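Local atomic coordinates of uncharacterized protein (Nostoc punctiforme, PDB entry 2QDR), a protein that is of unknown function but has the double-stranded beta-helix fold of the cupin clan and is thought to be a dioxygenase. Residues Lys131-Phe136 with Ala186-Leu191; Val219-Ile224 with Leu280-Val285; Tyr238-Tyr243 with His260-Pro265. All blocks are in the same frame, centred on the assembly; numbering follows the deposited sequence.

Contact 1: residues Lys131-Phe136 with Ala186-Leu191; sequences KHSYSF and ALDSKL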
loop_
_atom_site.group_PDB
_atom_site.type_symbol
_atom_site.label_atom_id
_atom_site.label_comp_id
_atom_site.label_asym_id
_atom_site.label_seq_id
_atom_site.Cartn_x
_atom_site.Cartn_y
_atom_site.Cartn_z
ATOM N N LYS A 131 5.897 24.512 26.690
ATOM C CA LYS A 131 7.082 24.156 25.901
ATOM C C LYS A 131 6.742 23.624 24.495
ATOM O O LYS A 131 5.970 22.679 24.351
ATOM C CB LYS A 131 7.916 23.119 26.685
ATOM C CG LYS A 131 9.190 22.638 25.998
ATOM C CD LYS A 131 9.947 21.601 26.801
ATOM C CE LYS A 131 11.184 21.145 26.044
ATOM N NZ LYS A 131 11.864 20.024 26.732
ATOM N N HIS A 132 7.298 24.272 23.476
ATOM C CA HIS A 132 7.124 23.906 22.050
ATOM C C HIS A 132 5.680 24.089 21.511
ATOM O O HIS A 132 5.300 23.476 20.509
ATOM C CB HIS A 132 7.680 22.486 21.799
ATOM C CG HIS A 132 9.158 22.369 22.025
ATOM N ND1 HIS A 132 9.950 21.535 21.271
ATOM C CD2 HIS A 132 10.008 23.060 22.826
ATOM C CE1 HIS A 132 11.204 21.636 21.676
ATOM N NE2 HIS A 132 11.268 22.563 22.614
ATOM N N SER A 133 4.891 24.942 22.167
ATOM C CA SER A 133 3.539 25.239 21.702
ATOM C C SER A 133 3.717 26.352 20.664
ATOM O O SER A 133 4.663 27.138 20.751
ATOM C CB SER A 133 2.609 25.629 22.837
ATOM O OG SER A 133 2.457 24.538 23.727
ATOM N N TYR A 134 2.817 26.391 19.690
ATOM C CA TYR A 134 2.869 27.329 18.582
ATOM C C TYR A 134 1.567 28.036 18.340
ATOM O O TYR A 134 0.503 27.471 18.574
ATOM C CB TYR A 134 3.230 26.555 17.293
ATOM C CG TYR A 134 3.131 27.347 16.000
ATOM C CD1 TYR A 134 4.116 28.254 15.650
ATOM C CD2 TYR A 134 2.050 27.184 15.132
ATOM C CE1 TYR A 134 4.026 29.001 14.495
ATOM C CE2 TYR A 134 1.957 27.918 13.961
ATOM C CZ TYR A 134 2.951 28.831 13.647
ATOM O OH TYR A 134 2.895 29.574 12.486
ATOM N N SER A 135 1.666 29.267 17.843
ATOM C CA SER A 135 0.503 30.059 17.479
ATOM C C SER A 135 0.817 30.959 16.296
ATOM O O SER A 135 1.930 31.481 16.200
ATOM C CB SER A 135 0.006 30.939 18.627
ATOM O OG SER A 135 -1.059 31.771 18.167
ATOM N N PHE A 136 -0.161 31.092 15.397
ATOM C CA PHE A 136 -0.094 31.982 14.237
ATOM C C PHE A 136 -1.268 32.936 14.414
ATOM O O PHE A 136 -2.421 32.506 14.394
ATOM C CB PHE A 136 -0.215 31.291 12.882
ATOM C CG PHE A 136 -0.154 32.256 11.728
ATOM C CD1 PHE A 136 -1.296 32.879 11.249
ATOM C CD2 PHE A 136 1.057 32.569 11.146
ATOM C CE1 PHE A 136 -1.231 33.790 10.201
ATOM C CE2 PHE A 136 1.133 33.480 10.086
ATOM C CZ PHE A 136 -0.014 34.085 9.616
ATOM N N ALA A 186 -3.627 27.980 19.234
ATOM C CA ALA A 186 -2.678 27.239 20.059
ATOM C C ALA A 186 -2.504 25.823 19.548
ATOM O O ALA A 186 -3.477 25.082 19.484
ATOM C CB ALA A 186 -3.148 27.214 21.511
ATOM N N LEU A 187 -1.268 25.463 19.201
ATOM C CA LEU A 187 -0.936 24.142 18.687
ATOM C C LEU A 187 0.230 23.581 19.498
ATOM O O LEU A 187 1.352 24.049 19.368
ATOM C CB LEU A 187 -0.614 24.248 17.196
ATOM C CG LEU A 187 -0.449 23.005 16.319
ATOM C CD1 LEU A 187 -0.291 23.432 14.857
ATOM C CD2 LEU A 187 0.721 22.122 16.726
ATOM N N ASP A 188 -0.060 22.598 20.348
ATOM C CA ASP A 188 0.932 21.936 21.180
ATOM C C ASP A 188 1.589 20.853 20.296
ATOM O O ASP A 188 1.084 19.722 20.182
ATOM C CB ASP A 188 0.266 21.367 22.442
ATOM C CG ASP A 188 1.254 20.727 23.429
ATOM O OD1 ASP A 188 2.451 20.569 23.118
ATOM O OD2 ASP A 188 0.810 20.371 24.544
ATOM N N SER A 189 2.735 21.199 19.706
ATOM C CA SER A 189 3.466 20.303 18.809
ATOM C C SER A 189 3.827 18.976 19.455
ATOM O O SER A 189 3.926 17.975 18.744
ATOM C CB SER A 189 4.733 20.975 18.254
ATOM O OG SER A 189 5.689 21.220 19.260
ATOM N N LYS A 190 3.990 18.968 20.782
ATOM C CA LYS A 190 4.320 17.742 21.523
ATOM C C LYS A 190 3.225 16.667 21.353
ATOM O O LYS A 190 3.535 15.491 21.242
ATOM C CB LYS A 190 4.580 18.034 23.018
ATOM C CG LYS A 190 5.687 19.073 23.290
ATOM C CD LYS A 190 6.064 19.250 24.763
ATOM C CE LYS A 190 4.887 19.642 25.645
ATOM N NZ LYS A 190 4.148 20.848 25.164
ATOM N N LEU A 191 1.959 17.097 21.310
ATOM C CA LEU A 191 0.808 16.192 21.144
ATOM C C LEU A 191 0.581 15.728 19.699
ATOM O O LEU A 191 -0.125 14.755 19.455
ATOM C CB LEU A 191 -0.476 16.872 21.619
ATOM C CG LEU A 191 -0.497 17.402 23.048
ATOM C CD1 LEU A 191 -1.869 18.029 23.376
ATOM C CD2 LEU A 191 -0.159 16.314 24.036
#
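Tyr134 and Leu187 form the hydrogen-bonded pair of a short antiparallel beta ladder at the margin of the larger, curled sheet of this cupin-type protein, where strand 184-188 adds on to 133-137. Their backbones exchange two bonds, Tyr134 N to Leu187 O at 2.8 Å and Leu187 N to Tyr134 O at 2.7 Å. Ser133 and Asp188 follow as the non-hydrogen-bonded pair, CA to CA 4.2 Å. On the face shared by Tyr134 and Leu187, Tyr134 CD2 comes within 4.4 Å of Leu187 CD1, and both side chains touch Leu210 of strand 205-212; the phenol OH is bonded to Glu114 and Arg211. Beyond the ladder, side chains take over from the backbone. Ser189 OG, set between its own N and carbonyl carbon (chi1 67°), donates to His132 O at 2.6 Å. Lys190 bends at its last two torsions and brings NZ to Lys131 O at 2.7 Å, in the plane of that carbonyl. The same NZ makes a salt bridge to Asp188 OD1, met on its syn side but 31° out of the carboxylate plane, and bonds to Asn130. The ammonium of Lys131 instead pairs with Asp276 of a third subunit. Three oxygens thus grip the ammonium of Lys190, and the carboxylate of Asp188 is likely to offset its charge while two carbonyls that lie past the ladder receive side-chain donors.

Contact 2: residues Val219-Ile224 with Leu280-Val285; sequences VWLLAI and LFFVRV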
loop_
_atom_site.group_PDB
_atom_site.type_symbol
_atom_site.label_atom_id
_atom_site.label_comp_id
_atom_site.label_asym_id
_atom_site.label_seq_id
_atom_site.Cartn_x
_atom_site.Cartn_y
_atom_site.Cartn_z
ATOM N N VAL A 219 5.798 26.197 8.092
ATOM C CA VAL A 219 6.510 26.055 9.332
ATOM C C VAL A 219 6.369 24.626 9.779
ATOM O O VAL A 219 5.273 24.057 9.679
ATOM C CB VAL A 219 5.857 26.887 10.434
ATOM C CG1 VAL A 219 6.767 26.959 11.668
ATOM C CG2 VAL A 219 5.551 28.264 9.925
ATOM N N TRP A 220 7.451 24.052 10.293
ATOM C CA TRP A 220 7.419 22.680 10.802
ATOM C C TRP A 220 8.600 22.375 11.698
ATOM O O TRP A 220 9.576 23.112 11.708
ATOM C CB TRP A 220 7.410 21.649 9.665
ATOM C CG TRP A 220 8.631 21.662 8.798
ATOM C CD1 TRP A 220 9.849 21.091 9.072
ATOM C CD2 TRP A 220 8.738 22.219 7.493
ATOM N NE1 TRP A 220 10.715 21.299 8.029
ATOM C CE2 TRP A 220 10.059 21.988 7.044
ATOM C CE3 TRP A 220 7.847 22.894 6.656
ATOM C CZ2 TRP A 220 10.508 22.404 5.791
ATOM C CZ3 TRP A 220 8.297 23.315 5.414
ATOM C CH2 TRP A 220 9.619 23.062 4.992
ATOM N N LEU A 221 8.470 21.286 12.442
ATOM C CA LEU A 221 9.515 20.759 13.301
ATOM C C LEU A 221 10.102 19.604 12.536
ATOM O O LEU A 221 9.344 18.826 11.951
ATOM C CB LEU A 221 9.000 20.299 14.666
ATOM C CG LEU A 221 8.964 21.335 15.793
ATOM C CD1 LEU A 221 8.476 22.700 15.337
ATOM C CD2 LEU A 221 8.123 20.805 16.938
ATOM N N LEU A 222 11.437 19.524 12.510
ATOM C CA LEU A 222 12.178 18.462 11.828
ATOM C C LEU A 222 12.926 17.643 12.866
ATOM O O LEU A 222 13.696 18.195 13.652
ATOM C CB LEU A 222 13.190 19.035 10.835
ATOM C CG LEU A 222 14.039 18.051 10.002
ATOM C CD1 LEU A 222 13.181 17.259 9.051
ATOM C CD2 LEU A 222 15.124 18.793 9.225
ATOM N N ALA A 223 12.701 16.333 12.860
ATOM C CA ALA A 223 13.367 15.423 13.771
ATOM C C ALA A 223 14.338 14.644 12.920
ATOM O O ALA A 223 13.901 13.902 12.028
ATOM C CB ALA A 223 12.394 14.491 14.443
ATOM N N ILE A 224 15.636 14.841 13.154
ATOM C CA ILE A 224 16.668 14.125 12.416
ATOM C C ILE A 224 17.074 12.964 13.288
ATOM O O ILE A 224 17.433 13.162 14.450
ATOM C CB ILE A 224 17.896 14.979 12.085
ATOM C CG1 ILE A 224 17.468 16.191 11.235
ATOM C CG2 ILE A 224 18.975 14.108 11.376
ATOM C CD1 ILE A 224 18.588 17.111 10.822
ATOM N N LEU A 280 16.318 17.952 17.102
ATOM C CA LEU A 280 15.013 18.555 16.850
ATOM C C LEU A 280 15.277 19.982 16.396
ATOM O O LEU A 280 16.061 20.693 17.030
ATOM C CB LEU A 280 14.129 18.560 18.089
ATOM C CG LEU A 280 12.712 19.139 17.971
ATOM C CD1 LEU A 280 11.903 18.450 16.899
ATOM C CD2 LEU A 280 11.998 19.053 19.326
ATOM N N PHE A 281 14.596 20.401 15.328
ATOM C CA PHE A 281 14.790 21.712 14.734
ATOM C C PHE A 281 13.515 22.418 14.303
ATOM O O PHE A 281 12.688 21.810 13.656
ATOM C CB PHE A 281 15.613 21.538 13.457
ATOM C CG PHE A 281 16.928 20.828 13.655
ATOM C CD1 PHE A 281 17.011 19.444 13.533
ATOM C CD2 PHE A 281 18.085 21.541 13.945
ATOM C CE1 PHE A 281 18.212 18.793 13.719
ATOM C CE2 PHE A 281 19.284 20.889 14.123
ATOM C CZ PHE A 281 19.343 19.515 14.010
ATOM N N PHE A 282 13.373 23.695 14.651
ATOM C CA PHE A 282 12.238 24.512 14.233
ATOM C C PHE A 282 12.669 25.058 12.886
ATOM O O PHE A 282 13.734 25.670 12.802
ATOM C CB PHE A 282 11.969 25.657 15.203
ATOM C CG PHE A 282 10.873 26.599 14.767
ATOM C CD1 PHE A 282 9.555 26.370 15.126
ATOM C CD2 PHE A 282 11.169 27.750 14.030
ATOM C CE1 PHE A 282 8.540 27.258 14.741
ATOM C CE2 PHE A 282 10.160 28.641 13.649
ATOM C CZ PHE A 282 8.844 28.389 14.000
ATOM N N VAL A 283 11.878 24.823 11.842
ATOM C CA VAL A 283 12.225 25.270 10.493
ATOM C C VAL A 283 11.083 26.037 9.866
ATOM O O VAL A 283 9.919 25.727 10.120
ATOM C CB VAL A 283 12.555 24.071 9.582
ATOM C CG1 VAL A 283 13.060 24.544 8.208
ATOM C CG2 VAL A 283 13.587 23.182 10.243
ATOM N N ARG A 284 11.422 27.008 9.024
ATOM C CA ARG A 284 10.435 27.814 8.340
ATOM C C ARG A 284 10.951 28.075 6.905
ATOM O O ARG A 284 12.058 28.571 6.734
ATOM C CB ARG A 284 10.181 29.053 9.195
ATOM C CG ARG A 284 8.967 29.809 8.824
ATOM C CD ARG A 284 8.399 30.636 9.972
ATOM N NE ARG A 284 9.191 31.795 10.374
ATOM C CZ ARG A 284 8.974 33.063 10.017
ATOM N NH1 ARG A 284 7.975 33.417 9.217
ATOM N NH2 ARG A 284 9.765 34.016 10.483
ATOM N N VAL A 285 10.161 27.689 5.891
ATOM C CA VAL A 285 10.513 27.791 4.454
ATOM C C VAL A 285 9.395 28.442 3.648
ATOM O O VAL A 285 8.247 28.051 3.801
ATOM C CB VAL A 285 10.820 26.367 3.880
ATOM C CG1 VAL A 285 11.110 26.394 2.387
ATOM C CG2 VAL A 285 11.989 25.735 4.602
#
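Trp220 lies across Val283, its partner in the antiparallel ladder, and reaches Val285 two residues on. From CB, the side chain leaves the sheet on the face shared with Leu222, Phe281 and Val283. CG stands between the backbone N and the carbonyl carbon (chi1 63°). The pyrrole part of the indole then meets Val283: CD1 is 4.1 Å from Val283 CB, and NE1 comes to 3.7 Å of the same atom. This is an off-centre CH-pi contact, CB lying 29° off the normal of the five-membered ring. CE2 reaches Val283 CG1, CZ2 touches both that methyl and Val285 CG2, and CH2, at the far end of the ring, rests 3.6 Å from Val285 CG2. Lys207 adds a cation-pi contact to the indole, and Trp209 meets it ring to ring. Further along this face, Ile224 CD1 comes obliquely onto Phe281 CE1 at 3.4 Å, while Leu222 O lies at the edge of the phenyl ring. The side chain of Leu222 is about 4 Å from an unidentified ligand. The other face carries Val219, Leu221, Phe282 and Arg284. Val219 puts one methyl, CG1, against Phe282 CZ at 3.4 Å and the other, CG2, alongside Arg284 CD at 3.7 Å; the guanidinium continues to salt bridges with Glu241 and Glu114. His227 of a third subunit touches Leu221 and Leu280. Four backbone bonds tie these neighbouring strands of the double-stranded beta-helix, two between Trp220 and Val283 and two between Leu222 and Phe281. Strand 218-224 runs between 205-212 and 279-285; the far edge of 279-285 pairs with 240-245, and Phe282 packs on strand 154-160 of another sheet.

Contact 3: residues Tyr238-Tyr243 with His260-Pro265; sequences YNEEGY and HYWYCP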
loop_
_atom_site.group_PDB
_atom_site.type_symbol
_atom_site.label_atom_id
_atom_site.label_comp_id
_atom_site.label_asym_id
_atom_site.label_seq_id
_atom_site.Cartn_x
_atom_site.Cartn_y
_atom_site.Cartn_z
ATOM N N TYR A 238 15.244 28.841 -2.555
ATOM C CA TYR A 238 14.165 29.313 -1.704
ATOM C C TYR A 238 14.751 29.858 -0.412
ATOM O O TYR A 238 15.912 29.589 -0.114
ATOM C CB TYR A 238 13.184 28.167 -1.396
ATOM C CG TYR A 238 13.847 26.922 -0.817
ATOM C CD1 TYR A 238 14.015 26.773 0.560
ATOM C CD2 TYR A 238 14.314 25.903 -1.640
ATOM C CE1 TYR A 238 14.621 25.648 1.093
ATOM C CE2 TYR A 238 14.923 24.772 -1.105
ATOM C CZ TYR A 238 15.069 24.647 0.260
ATOM O OH TYR A 238 15.669 23.529 0.791
ATOM N N ASN A 239 13.964 30.625 0.342
ATOM C CA ASN A 239 14.419 31.160 1.625
ATOM C C ASN A 239 14.046 30.192 2.724
ATOM O O ASN A 239 12.946 29.636 2.703
ATOM C CB ASN A 239 13.810 32.521 1.932
ATOM C CG ASN A 239 14.223 33.585 0.950
ATOM O OD1 ASN A 239 15.402 33.750 0.647
ATOM N ND2 ASN A 239 13.250 34.367 0.494
ATOM N N GLU A 240 14.961 30.001 3.676
ATOM C CA GLU A 240 14.782 29.114 4.825
ATOM C C GLU A 240 15.502 29.663 6.047
ATOM O O GLU A 240 16.573 30.271 5.925
ATOM C CB GLU A 240 15.344 27.719 4.526
ATOM C CG GLU A 240 15.386 26.706 5.729
ATOM C CD GLU A 240 16.091 25.386 5.393
ATOM O OE1 GLU A 240 16.267 25.061 4.196
ATOM O OE2 GLU A 240 16.471 24.661 6.338
ATOM N N GLU A 241 14.898 29.470 7.217
ATOM C CA GLU A 241 15.518 29.858 8.474
ATOM C C GLU A 241 15.144 28.776 9.447
ATOM O O GLU A 241 14.198 28.038 9.205
ATOM C CB GLU A 241 15.072 31.218 9.001
ATOM C CG GLU A 241 13.622 31.333 9.461
ATOM C CD GLU A 241 13.331 32.670 10.160
ATOM O OE1 GLU A 241 14.072 33.657 9.989
ATOM O OE2 GLU A 241 12.340 32.730 10.889
ATOM N N GLY A 242 15.880 28.680 10.543
ATOM C CA GLY A 242 15.562 27.685 11.549
ATOM C C GLY A 242 16.317 27.862 12.839
ATOM O O GLY A 242 17.296 28.606 12.887
ATOM N N TYR A 243 15.847 27.167 13.876
ATOM C CA TYR A 243 16.425 27.228 15.210
ATOM C C TYR A 243 16.564 25.816 15.739
ATOM O O TYR A 243 15.636 25.015 15.607
ATOM C CB TYR A 243 15.499 28.033 16.090
ATOM C CG TYR A 243 16.033 28.452 17.435
ATOM C CD1 TYR A 243 15.894 27.644 18.546
ATOM C CD2 TYR A 243 16.601 29.711 17.607
ATOM C CE1 TYR A 243 16.353 28.059 19.792
ATOM C CE2 TYR A 243 17.055 30.138 18.845
ATOM C CZ TYR A 243 16.928 29.317 19.936
ATOM O OH TYR A 243 17.400 29.748 21.164
ATOM N N HIS A 260 21.249 27.481 18.454
ATOM C CA HIS A 260 21.895 28.040 17.253
ATOM C C HIS A 260 20.795 28.272 16.227
ATOM O O HIS A 260 19.810 27.538 16.179
ATOM C CB HIS A 260 22.993 27.144 16.690
ATOM C CG HIS A 260 24.263 27.174 17.485
ATOM N ND1 HIS A 260 25.451 27.645 16.965
ATOM C CD2 HIS A 260 24.514 26.870 18.780
ATOM C CE1 HIS A 260 26.391 27.572 17.890
ATOM N NE2 HIS A 260 25.846 27.115 19.003
ATOM N N TYR A 261 20.966 29.305 15.422
ATOM C CA TYR A 261 20.005 29.683 14.398
ATOM C C TYR A 261 20.659 29.821 13.034
ATOM O O TYR A 261 21.869 30.051 12.940
ATOM C CB TYR A 261 19.370 31.010 14.817
ATOM C CG TYR A 261 18.530 31.733 13.780
ATOM C CD1 TYR A 261 19.126 32.621 12.901
ATOM C CD2 TYR A 261 17.156 31.556 13.702
ATOM C CE1 TYR A 261 18.406 33.293 11.966
ATOM C CE2 TYR A 261 16.405 32.238 12.756
ATOM C CZ TYR A 261 17.045 33.112 11.893
ATOM O OH TYR A 261 16.347 33.810 10.939
ATOM N N TRP A 262 19.865 29.663 11.980
ATOM C CA TRP A 262 20.381 29.836 10.630
ATOM C C TRP A 262 19.428 30.617 9.729
ATOM O O TRP A 262 18.244 30.776 10.032
ATOM C CB TRP A 262 20.729 28.494 9.985
ATOM C CG TRP A 262 19.617 27.586 9.708
ATOM C CD1 TRP A 262 18.879 27.520 8.569
ATOM C CD2 TRP A 262 19.145 26.550 10.557
ATOM N NE1 TRP A 262 17.954 26.515 8.663
ATOM C CE2 TRP A 262 18.088 25.909 9.881
ATOM C CE3 TRP A 262 19.491 26.118 11.843
ATOM C CZ2 TRP A 262 17.392 24.840 10.435
ATOM C CZ3 TRP A 262 18.793 25.074 12.392
ATOM C CH2 TRP A 262 17.756 24.440 11.690
ATOM N N TYR A 263 20.005 31.117 8.638
ATOM C CA TYR A 263 19.312 31.875 7.616
ATOM C C TYR A 263 19.988 31.575 6.290
ATOM O O TYR A 263 21.171 31.813 6.131
ATOM C CB TYR A 263 19.337 33.379 7.900
ATOM C CG TYR A 263 18.740 34.193 6.774
ATOM C CD1 TYR A 263 17.366 34.242 6.587
ATOM C CD2 TYR A 263 19.544 34.921 5.899
ATOM C CE1 TYR A 263 16.799 34.992 5.556
ATOM C CE2 TYR A 263 18.989 35.670 4.857
ATOM C CZ TYR A 263 17.618 35.702 4.690
ATOM O OH TYR A 263 17.065 36.445 3.670
ATOM N N CYS A 264 19.222 31.039 5.355
ATOM C CA CYS A 264 19.710 30.670 4.049
ATOM C C CYS A 264 18.822 31.329 3.015
ATOM O O CYS A 264 17.721 30.830 2.765
ATOM C CB CYS A 264 19.657 29.154 3.911
ATOM S SG CYS A 264 20.543 28.314 5.241
ATOM N N PRO A 265 19.274 32.447 2.408
ATOM C CA PRO A 265 18.412 33.076 1.417
ATOM C C PRO A 265 18.367 32.247 0.133
ATOM O O PRO A 265 19.078 31.253 0.008
ATOM C CB PRO A 265 19.062 34.446 1.189
ATOM C CG PRO A 265 20.482 34.222 1.439
ATOM C CD PRO A 265 20.539 33.188 2.554
#
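Glu240 and Cys264, then Gly242 and Trp262, are the hydrogen-bonded pairs of an almost exactly antiparallel ladder, their strand segments running at 176°. Each pair exchanges two backbone bonds; Cys264 N to Glu240 O is 2.8 Å, whereas Gly242 N meets Trp262 O at 3.2 Å from well above the carbonyl plane. The aromatic contacts begin with the indole of Trp262. Its CG sits between the backbone N and the carbonyl carbon (chi1 66°), and the ring lies over the backbone of Gly242, which has no side chain: Gly242 CA is 3.6 Å from the centre of the six-membered ring in a CH-pi contact. Tyr243 and Tyr261 cross at about a right angle, Tyr243 CD2 lying 4.1 Å from Tyr261 CB, and His260 O stands over one face of the Tyr243 ring. Strands 240-245 and 260-264 are neighbours in a seven-stranded antiparallel sheet, as expected of the double-stranded beta-helix of cupins, and the Trp262 side chain comes to about 3 Å of an unidentified ligand. Polar side chains bond on both faces. Trp262 NE1 makes a weak bond of 3.3 Å to Glu240 OE2, the carboxylate turned 74° from the indole. An alanine in place of Trp262 would probably leave this carboxylate without its N-H and uncover the backbone of Gly242. On the opposite face, Tyr261 OH donates to Glu241 OE1, which lies in the plane of the phenol ring; Glu241 OE2 also bonds to Thr93, and Tyr261 OH has a second partner in Thr85.

Overall arrangement
Contact 1 comes first along the chain, and its ladder belongs to a different sheet from the other two. Contacts 2 and 3 share the seven-stranded sheet, where strand 279-285 pairs with 218-224 on one side and 240-245 on the other; in sequence, contact 3 falls between the segments of contact 2. Their centres are about 10 Å apart, bridged by the Phe282 and Tyr243 backbones and by Arg284 with Glu241. Contacts 1 and 2, centres about 13 Å apart, touch through Ser189 and Leu221; contacts 1 and 3 have centres about 20 Å apart, nearest atoms about 8 Å. Contact 1 meets a second and a third subunit and contact 2 the third, so both face subunit interfaces, whereas no other chain of the assembly touches contact 3.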